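Local coordinates for protein periplasmic beta-glucosidase (Pseudomonas aeruginosa, PDB 6R5T) that probably hydrolyses terminal, non-reducing beta-D-glucosyl residues of beta-D-glucosides, releasing beta-D-glucose, as a periplasmic glycoside hydrolase of family 3, at residues F201-P206 with V670-G675; L581-P586 with Y595-F600. The protein carries 1 engineered substitution. One frame throughout, in Å; residues are numbered along the deposited sequence.

Contact 1 of 2, residues F201-P206 with V670-G675; sequences FQDYLP and VKELRG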
ATOM      1  N   PHE A 201     -12.069   4.549  12.169  1.00 13.86           N
ATOM      2  CA  PHE A 201     -12.517   5.151  13.435  1.00 14.36           C
ATOM      3  C   PHE A 201     -11.390   5.269  14.452  1.00 14.58           C
ATOM      4  O   PHE A 201     -11.308   6.285  15.166  1.00 16.52           O
ATOM      5  CB  PHE A 201     -13.720   4.386  13.981  1.00 14.98           C
ATOM      6  CG  PHE A 201     -15.015   4.863  13.364  1.00 17.58           C
ATOM      7  CD1 PHE A 201     -15.376   4.493  12.103  1.00 18.13           C
ATOM      8  CD2 PHE A 201     -15.706   5.908  13.950  1.00 25.59           C
ATOM      9  CE1 PHE A 201     -16.542   4.972  11.519  1.00 20.43           C
ATOM     10  CE2 PHE A 201     -16.828   6.456  13.336  1.00 28.06           C
ATOM     11  CZ  PHE A 201     -17.265   5.949  12.139  1.00 24.64           C
ATOM     12  N   GLN A 202     -10.551   4.248  14.569  1.00 14.32           N
ATOM     13  CA  GLN A 202      -9.498   4.234  15.596  1.00 16.11           C
ATOM     14  C   GLN A 202      -8.353   5.170  15.208  1.00 14.24           C
ATOM     15  O   GLN A 202      -7.829   5.884  16.087  1.00 15.06           O
ATOM     16  CB  GLN A 202      -8.963   2.817  15.781  1.00 16.67           C
ATOM     17  CG  GLN A 202      -8.038   2.701  16.973  1.00 19.43           C
ATOM     18  CD  GLN A 202      -8.769   2.796  18.297  1.00 22.35           C
ATOM     19  OE1 GLN A 202      -9.962   2.591  18.397  1.00 31.71           O
ATOM     20  NE2 GLN A 202      -8.014   3.004  19.351  1.00 24.05           N
ATOM     21  N   ASP A 203      -7.953   5.158  13.933  1.00 13.44           N
ATOM     22  CA  ASP A 203      -6.650   5.767  13.573  1.00 15.11           C
ATOM     23  C   ASP A 203      -6.797   7.029  12.709  1.00 14.35           C
ATOM     24  O   ASP A 203      -5.947   7.921  12.850  1.00 14.77           O
ATOM     25  CB  ASP A 203      -5.805   4.765  12.794  1.00 16.21           C
ATOM     26  CG  ASP A 203      -5.423   3.530  13.607  1.00 21.44           C
ATOM     27  OD1 ASP A 203      -5.333   3.644  14.860  1.00 23.29           O
ATOM     28  OD2 ASP A 203      -5.180   2.517  12.969  1.00 30.06           O
ATOM     29  N   TYR A 204      -7.760   7.113  11.805  1.00 13.58           N
ATOM     30  CA  TYR A 204      -7.725   8.176  10.765  1.00 14.02           C
ATOM     31  C   TYR A 204      -8.715   9.287  11.073  1.00 15.37           C
ATOM     32  O   TYR A 204      -8.374  10.433  10.775  1.00 17.12           O
ATOM     33  CB  TYR A 204      -7.998   7.572   9.392  1.00 14.43           C
ATOM     34  CG  TYR A 204      -6.782   6.975   8.748  1.00 14.94           C
ATOM     35  CD1 TYR A 204      -6.355   5.682   9.028  1.00 16.91           C
ATOM     36  CD2 TYR A 204      -5.999   7.728   7.893  1.00 16.21           C
ATOM     37  CE1 TYR A 204      -5.224   5.164   8.424  1.00 19.67           C
ATOM     38  CE2 TYR A 204      -4.876   7.227   7.279  1.00 16.12           C
ATOM     39  CZ  TYR A 204      -4.462   5.932   7.576  1.00 17.67           C
ATOM     40  OH  TYR A 204      -3.322   5.463   6.991  1.00 18.20           O
ATOM     41  N   LEU A 205      -9.865   9.000  11.666  1.00 13.85           N
ATOM     42  CA  LEU A 205     -10.886  10.046  11.906  1.00 13.63           C
ATOM     43  C   LEU A 205     -10.614  10.899  13.149  1.00 13.95           C
ATOM     44  O   LEU A 205     -11.053  12.041  13.159  1.00 15.20           O
ATOM     45  CB  LEU A 205     -12.271   9.415  11.978  1.00 14.20           C
ATOM     46  CG  LEU A 205     -12.826   8.908  10.663  1.00 13.87           C
ATOM     47  CD1 LEU A 205     -14.103   8.096  10.918  1.00 15.72           C
ATOM     48  CD2 LEU A 205     -13.091  10.055   9.707  1.00 17.54           C
ATOM     49  N   PRO A 206      -9.979  10.428  14.249  1.00 14.74           N
ATOM     50  CA  PRO A 206      -9.861  11.234  15.461  1.00 13.71           C
ATOM     51  C   PRO A 206      -9.302  12.647  15.306  1.00 14.34           C
ATOM     52  O   PRO A 206      -9.797  13.552  16.019  1.00 15.53           O
ATOM     53  CB  PRO A 206      -9.037  10.378  16.421  1.00 14.88           C
ATOM     54  CG  PRO A 206      -9.400   8.984  16.009  1.00 15.04           C
ATOM     55  CD  PRO A 206      -9.509   9.041  14.501  1.00 14.66           C
ATOM     56  N   VAL A 670       1.339  -3.018  18.398  1.00 13.68           N
ATOM     57  CA  VAL A 670       2.431  -3.406  19.329  1.00 13.17           C
ATOM     58  C   VAL A 670       2.712  -2.264  20.329  1.00 14.15           C
ATOM     59  O   VAL A 670       3.071  -2.580  21.483  1.00 15.43           O
ATOM     60  CB  VAL A 670       3.692  -3.816  18.569  1.00 15.98           C
ATOM     61  CG1 VAL A 670       3.416  -5.052  17.730  1.00 16.97           C
ATOM     62  CG2 VAL A 670       4.230  -2.666  17.731  1.00 15.47           C
ATOM     63  N   LYS A 671       2.467  -1.020  19.919  1.00 12.75           N
ATOM     64  CA  LYS A 671       2.564   0.167  20.785  1.00 15.32           C
ATOM     65  C   LYS A 671       1.644   1.233  20.230  1.00 14.31           C
ATOM     66  O   LYS A 671       1.525   1.334  18.982  1.00 14.27           O
ATOM     67  CB  LYS A 671       3.944   0.850  20.658  1.00 19.28           C
ATOM     68  CG  LYS A 671       5.027   0.085  21.331  1.00 24.13           C
ATOM     69  CD  LYS A 671       6.260   0.871  21.473  1.00 23.36           C
ATOM     70  CE  LYS A 671       7.237   0.133  22.345  1.00 25.93           C
ATOM     71  NZ  LYS A 671       7.547  -1.211  21.817  1.00 31.84           N
ATOM     72  N   GLU A 672       1.107   2.082  21.098  1.00 14.26           N
ATOM     73  CA  GLU A 672       0.320   3.237  20.662  1.00 13.54           C
ATOM     74  C   GLU A 672       0.705   4.419  21.566  1.00 14.12           C
ATOM     75  O   GLU A 672       0.663   4.248  22.788  1.00 13.08           O
ATOM     76  CB  GLU A 672      -1.179   2.990  20.769  1.00 16.11           C
ATOM     77  CG  GLU A 672      -1.705   1.938  19.808  1.00 21.01           C
ATOM     78  CD  GLU A 672      -3.229   1.873  19.729  1.00 26.57           C
ATOM     79  OE1 GLU A 672      -3.805   1.381  20.725  1.00 31.64           O
ATOM     80  OE2 GLU A 672      -3.848   2.294  18.689  1.00 29.47           O
ATOM     81  N   LEU A 673       1.120   5.547  21.017  1.00 11.88           N
ATOM     82  CA  LEU A 673       1.460   6.717  21.861  1.00 12.27           C
ATOM     83  C   LEU A 673       0.235   7.126  22.696  1.00 12.83           C
ATOM     84  O   LEU A 673      -0.856   7.306  22.112  1.00 13.52           O
ATOM     85  CB  LEU A 673       1.906   7.868  20.994  1.00 12.12           C
ATOM     86  CG  LEU A 673       2.448   9.078  21.736  1.00 12.07           C
ATOM     87  CD1 LEU A 673       3.804   8.790  22.344  1.00 13.27           C
ATOM     88  CD2 LEU A 673       2.568  10.226  20.766  1.00 12.21           C
ATOM     89  N   ARG A 674       0.452   7.343  23.985  1.00 13.11           N
ATOM     90  CA  ARG A 674      -0.633   7.791  24.876  1.00 13.99           C
ATOM     91  C   ARG A 674      -0.150   8.910  25.794  1.00 16.32           C
ATOM     92  O   ARG A 674      -0.942   9.368  26.593  1.00 21.71           O
ATOM     93  CB  ARG A 674      -1.251   6.651  25.685  1.00 13.41           C
ATOM     94  CG  ARG A 674      -2.129   5.722  24.877  1.00 16.47           C
ATOM     95  CD  ARG A 674      -3.332   6.454  24.382  1.00 16.75           C
ATOM     96  NE  ARG A 674      -4.256   5.587  23.689  1.00 19.40           N
ATOM     97  CZ  ARG A 674      -4.350   5.452  22.398  1.00 20.77           C
ATOM     98  NH1 ARG A 674      -3.496   6.069  21.596  1.00 18.98           N
ATOM     99  NH2 ARG A 674      -5.344   4.710  21.913  1.00 23.62           N
ATOM    100  N   GLY A 675       1.063   9.417  25.651  1.00 14.74           N
ATOM    101  CA  GLY A 675       1.450  10.618  26.374  1.00 15.17           C
ATOM    102  C   GLY A 675       2.865  10.992  26.040  1.00 15.11           C
ATOM    103  O   GLY A 675       3.603  10.148  25.484  1.00 14.43           O
TER
HETATM  104  O   HOH W   1      -5.588   3.819  19.333  1.00 31.54           O
HETATM  105  O   HOH W   2      -4.616   1.455  16.053  1.00 41.39           O
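Gln-202 and Asp-203 on helix 197-204 face Glu-672 and Arg-674 on strand 672-681 across a gap bridged by two waters, and the spacing excludes direct bonding: the closest approach, Gln-202 NE2 to Arg-674 NH2, is 4.1 Å. The amide lies at the edge of the guanidinium, their planes 28° apart. With CG anti to the backbone N (chi1 -171°) and a bend at chi2, the Gln-202 chain turns NE2 toward the strand, while OE1 accepts from the backbone N of Tyr-701.

Water carries the polar contact. One molecule accepts from Gln-202 NE2 at 2.6 Å and, in the guanidinium plane, from Arg-674 NH2 at 2.7 Å; it donates to Glu-672 OE2, although that separation is unusually short and its exact value doubtful. A second water sits 2.6 Å from Asp-203 OD1 and 2.9 Å from Glu-672 OE2.

Asp-203 OD1 and Glu-672 OE2 are only 4.3 Å apart, but Arg-668 forms a salt bridge with Glu-672 OE1. Arg-674 NH2 makes a long, charge-only approach to that oxygen, which lies well out of the guanidinium plane. The Arg-674 guanidinium is held by NH1 donating to Leu-673 O and NE donating to Asp-697 O.

Between these two segments the polar link runs through water, beside the direct Gln-202 to Tyr-701 bond, joining the TIM-barrel domain to the fibronectin type III-like domain, with water and Arg-668 probably easing the repulsion between the two carboxylates.

Contact 2 of 2, residues L581-P586 with Y595-F600; sequences LNTGRP and YTSRYF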
ATOM      1  N   LEU A 581       0.558  -3.804  13.590  1.00 12.26           N
ATOM      2  CA  LEU A 581       0.109  -5.045  14.281  1.00 12.66           C
ATOM      3  C   LEU A 581       1.247  -6.072  14.306  1.00 11.47           C
ATOM      4  O   LEU A 581       2.219  -6.013  13.484  1.00 13.11           O
ATOM      5  CB  LEU A 581      -1.131  -5.611  13.597  1.00 12.19           C
ATOM      6  CG  LEU A 581      -2.328  -4.677  13.458  1.00 14.22           C
ATOM      7  CD1 LEU A 581      -3.537  -5.426  12.941  1.00 14.88           C
ATOM      8  CD2 LEU A 581      -2.653  -3.949  14.746  1.00 17.44           C
ATOM      9  N   ASN A 582       1.167  -7.020  15.234  1.00 12.03           N
ATOM     10  CA  ASN A 582       2.287  -7.943  15.458  1.00 12.82           C
ATOM     11  C   ASN A 582       2.392  -8.969  14.317  1.00 11.72           C
ATOM     12  O   ASN A 582       3.468  -9.413  14.040  1.00 13.98           O
ATOM     13  CB  ASN A 582       2.150  -8.595  16.846  1.00 13.33           C
ATOM     14  CG  ASN A 582       3.457  -9.119  17.372  1.00 14.55           C
ATOM     15  OD1 ASN A 582       4.500  -8.477  17.179  1.00 15.68           O
ATOM     16  ND2 ASN A 582       3.395 -10.284  18.022  1.00 14.17           N
ATOM     17  N   THR A 583       1.280  -9.363  13.762  1.00 12.38           N
ATOM     18  CA  THR A 583       1.085 -10.556  12.906  1.00 11.47           C
ATOM     19  C   THR A 583       1.262 -11.827  13.764  1.00 12.60           C
ATOM     20  O   THR A 583       1.582 -11.739  14.949  1.00 13.63           O
ATOM     21  CB  THR A 583       2.018 -10.611  11.670  1.00 12.18           C
ATOM     22  OG1 THR A 583       3.281 -11.164  12.046  1.00 13.19           O
ATOM     23  CG2 THR A 583       2.184  -9.256  11.030  1.00 13.37           C
ATOM     24  N   GLY A 584       0.983 -12.972  13.137  1.00 12.23           N
ATOM     25  CA  GLY A 584       1.202 -14.291  13.753  1.00 13.58           C
ATOM     26  C   GLY A 584       2.646 -14.696  13.742  1.00 14.00           C
ATOM     27  O   GLY A 584       3.009 -15.624  14.446  1.00 15.71           O
ATOM     28  N   ARG A 585       3.478 -14.022  12.949  1.00 14.02           N
ATOM     29  CA  ARG A 585       4.889 -14.408  12.690  1.00 14.92           C
ATOM     30  C   ARG A 585       5.705 -13.132  12.644  1.00 15.05           C
ATOM     31  O   ARG A 585       6.275 -12.767  11.618  1.00 14.91           O
ATOM     32  CB  ARG A 585       5.012 -15.215  11.388  1.00 15.35           C
ATOM     33  CG  ARG A 585       4.311 -16.559  11.480  1.00 14.60           C
ATOM     34  CD  ARG A 585       4.400 -17.329  10.178  1.00 15.13           C
ATOM     35  NE  ARG A 585       3.689 -18.579  10.332  1.00 17.79           N
ATOM     36  CZ  ARG A 585       3.761 -19.619   9.505  1.00 19.22           C
ATOM     37  NH1 ARG A 585       4.564 -19.574   8.453  1.00 20.85           N
ATOM     38  NH2 ARG A 585       3.021 -20.688   9.727  1.00 19.15           N
ATOM     39  N   PRO A 586       5.794 -12.424  13.771  1.00 16.09           N
ATOM     40  CA  PRO A 586       6.520 -11.167  13.814  1.00 17.90           C
ATOM     41  C   PRO A 586       8.001 -11.360  13.500  1.00 19.73           C
ATOM     42  O   PRO A 586       8.554 -12.409  13.824  1.00 17.96           O
ATOM     43  CB  PRO A 586       6.314 -10.696  15.264  1.00 16.89           C
ATOM     44  CG  PRO A 586       6.010 -11.898  16.014  1.00 17.77           C
ATOM     45  CD  PRO A 586       5.209 -12.787  15.076  1.00 17.56           C
ATOM     46  N   TYR A 595      10.976 -17.386   8.437  1.00 18.10           N
ATOM     47  CA  TYR A 595       9.501 -17.497   8.242  1.00 17.86           C
ATOM     48  C   TYR A 595       8.786 -16.512   9.158  1.00 16.20           C
ATOM     49  O   TYR A 595       7.976 -16.890  10.060  1.00 16.65           O
ATOM     50  CB  TYR A 595       9.020 -18.937   8.373  1.00 19.47           C
ATOM     51  CG  TYR A 595       9.544 -19.782   7.248  1.00 20.28           C
ATOM     52  CD1 TYR A 595       8.971 -19.684   5.994  1.00 24.08           C
ATOM     53  CD2 TYR A 595      10.680 -20.560   7.393  1.00 22.74           C
ATOM     54  CE1 TYR A 595       9.475 -20.386   4.915  1.00 24.82           C
ATOM     55  CE2 TYR A 595      11.208 -21.258   6.314  1.00 26.17           C
ATOM     56  CZ  TYR A 595      10.597 -21.181   5.080  1.00 26.44           C
ATOM     57  OH  TYR A 595      11.080 -21.883   4.013  1.00 31.29           O
ATOM     58  N   THR A 596       9.090 -15.244   8.903  1.00 16.40           N
ATOM     59  CA  THR A 596       8.486 -14.104   9.606  1.00 15.29           C
ATOM     60  C   THR A 596       8.055 -13.040   8.592  1.00 14.75           C
ATOM     61  O   THR A 596       8.370 -13.125   7.403  1.00 14.36           O
ATOM     62  CB  THR A 596       9.461 -13.554  10.645  1.00 16.39           C
ATOM     63  OG1 THR A 596      10.629 -13.102   9.949  1.00 17.68           O
ATOM     64  CG2 THR A 596       9.835 -14.583  11.684  1.00 16.44           C
ATOM     65  N   SER A 597       7.389 -12.010   9.089  1.00 13.14           N
ATOM     66  CA  SER A 597       6.852 -10.912   8.269  1.00 13.53           C
ATOM     67  C   SER A 597       7.975  -9.894   8.013  1.00 14.49           C
ATOM     68  O   SER A 597       8.248  -9.036   8.866  1.00 18.28           O
ATOM     69  CB  SER A 597       5.642 -10.319   8.913  1.00 13.84           C
ATOM     70  OG  SER A 597       4.989  -9.437   8.029  1.00 14.14           O
ATOM     71  N   ARG A 598       8.649 -10.008   6.880  1.00 14.63           N
ATOM     72  CA  ARG A 598       9.932  -9.326   6.631  1.00 15.95           C
ATOM     73  C   ARG A 598      10.248  -9.319   5.139  1.00 15.33           C
ATOM     74  O   ARG A 598       9.615 -10.061   4.361  1.00 16.58           O
ATOM     75  CB  ARG A 598      11.065 -10.020   7.349  1.00 16.47           C
ATOM     76  CG  ARG A 598      11.338 -11.409   6.784  1.00 18.28           C
ATOM     77  CD  ARG A 598      12.471 -12.070   7.516  1.00 20.45           C
ATOM     78  NE  ARG A 598      13.693 -11.459   6.989  1.00 23.93           N
ATOM     79  CZ  ARG A 598      14.853 -12.025   6.935  1.00 27.38           C
ATOM     80  NH1 ARG A 598      15.034 -13.196   7.535  1.00 34.91           N
ATOM     81  NH2 ARG A 598      15.869 -11.321   6.504  1.00 27.38           N
ATOM     82  N   TYR A 599      11.208  -8.491   4.758  1.00 14.19           N
ATOM     83  CA  TYR A 599      11.865  -8.577   3.438  1.00 13.69           C
ATOM     84  C   TYR A 599      13.158  -9.343   3.597  1.00 15.93           C
ATOM     85  O   TYR A 599      13.733  -9.348   4.690  1.00 16.09           O
ATOM     86  CB  TYR A 599      12.165  -7.175   2.909  1.00 14.71           C
ATOM     87  CG  TYR A 599      10.938  -6.300   2.855  1.00 13.68           C
ATOM     88  CD1 TYR A 599      10.003  -6.450   1.853  1.00 12.95           C
ATOM     89  CD2 TYR A 599      10.722  -5.308   3.789  1.00 12.99           C
ATOM     90  CE1 TYR A 599       8.854  -5.665   1.808  1.00 13.66           C
ATOM     91  CE2 TYR A 599       9.577  -4.529   3.764  1.00 14.05           C
ATOM     92  CZ  TYR A 599       8.645  -4.695   2.780  1.00 12.32           C
ATOM     93  OH  TYR A 599       7.509  -3.932   2.737  1.00 14.36           O
ATOM     94  N   PHE A 600      13.638  -9.934   2.504  1.00 15.25           N
ATOM     95  CA  PHE A 600      14.916 -10.680   2.578  1.00 16.53           C
ATOM     96  C   PHE A 600      16.066  -9.908   1.949  1.00 17.53           C
ATOM     97  O   PHE A 600      17.228 -10.334   2.171  1.00 18.45           O
ATOM     98  CB  PHE A 600      14.791 -12.067   1.925  1.00 16.58           C
ATOM     99  CG  PHE A 600      14.784 -12.052   0.430  1.00 16.76           C
ATOM    100  CD1 PHE A 600      15.965 -12.095  -0.289  1.00 16.92           C
ATOM    101  CD2 PHE A 600      13.597 -12.027  -0.278  1.00 16.70           C
ATOM    102  CE1 PHE A 600      15.957 -12.058  -1.662  1.00 17.60           C
ATOM    103  CE2 PHE A 600      13.587 -11.995  -1.661  1.00 17.14           C
ATOM    104  CZ  PHE A 600      14.769 -11.996  -2.365  1.00 17.52           C
TER
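Arg-585 and Ser-597 tie together two irregular segments of a loop in the family 3 C-terminal region, and this loop reaches the sugar-binding pocket of the second subunit. Ser-597 N donates to Arg-585 O at 2.9 Å; the N-H...O angle is 145°, and the C=O...N angle of 175° places the donor almost straight beyond the carbonyl oxygen. It is the one hydrogen bond between the segments.

Van der Waals contacts lie beside this bond. Thr-596 lays CG2 against Pro-586 O at 3.3 Å, while its OG1 is hydrogen-bonded to Gly-593 O. The Arg-585 chain runs alongside Tyr-595 O, with CD 3.6 Å from it. Thr-583 OG1 approaches Ser-597 CB to 4.0 Å.

Bonds local to 581-586 shape the turn: Thr-583 OG1 donates to Asn-582 O at 2.7 Å, in the carbonyl plane, and accepts from Arg-585 N at 3.0 Å, forming an ST turn. Arg-585 leaves this turn with CG beside its own N (chi1 -66°) and runs extended from CG to NE, which carries the guanidinium beyond both segments. There NE forms a salt bridge with Glu-261 of the second subunit, and NH1 another with Glu-486 of the second subunit, a residue of the sugar pocket; Ser-597 OG is hydrogen-bonded to Asp-189 O of the second subunit. Tyr-595 touches the bound galactose, and the Arg-585 side chain comes within about 4 Å of the bound glucose.

Two carboxylates thus grip one guanidinium across the dimer interface, and the backbone bond together with the ST turn probably help set the direction from which it arrives. The arrangement is consistent with each subunit contributing to the other's sugar-binding site.

Contact 2 is nested within the loop closed by contact 1: the chain passes through 201-206, 581-586, 595-600 and then 670-675. Their centres lie about 21 Å apart, on the same side of the centre of the chain, yet the two meet where Val-670 CG1 packs on Asn-582 OD1 at 3.6 Å, and Val-670 also shares a backbone hydrogen bond with His-580. Contact 1 links two domains of one subunit, through helix 197-204 of the barrel and strand 672-681, outermost in its sheet within this chain; contact 2 faces the second subunit. Because Val-670 touches 581-586, the domain junction lies next to a loop that reaches the second subunit's sugar pocket.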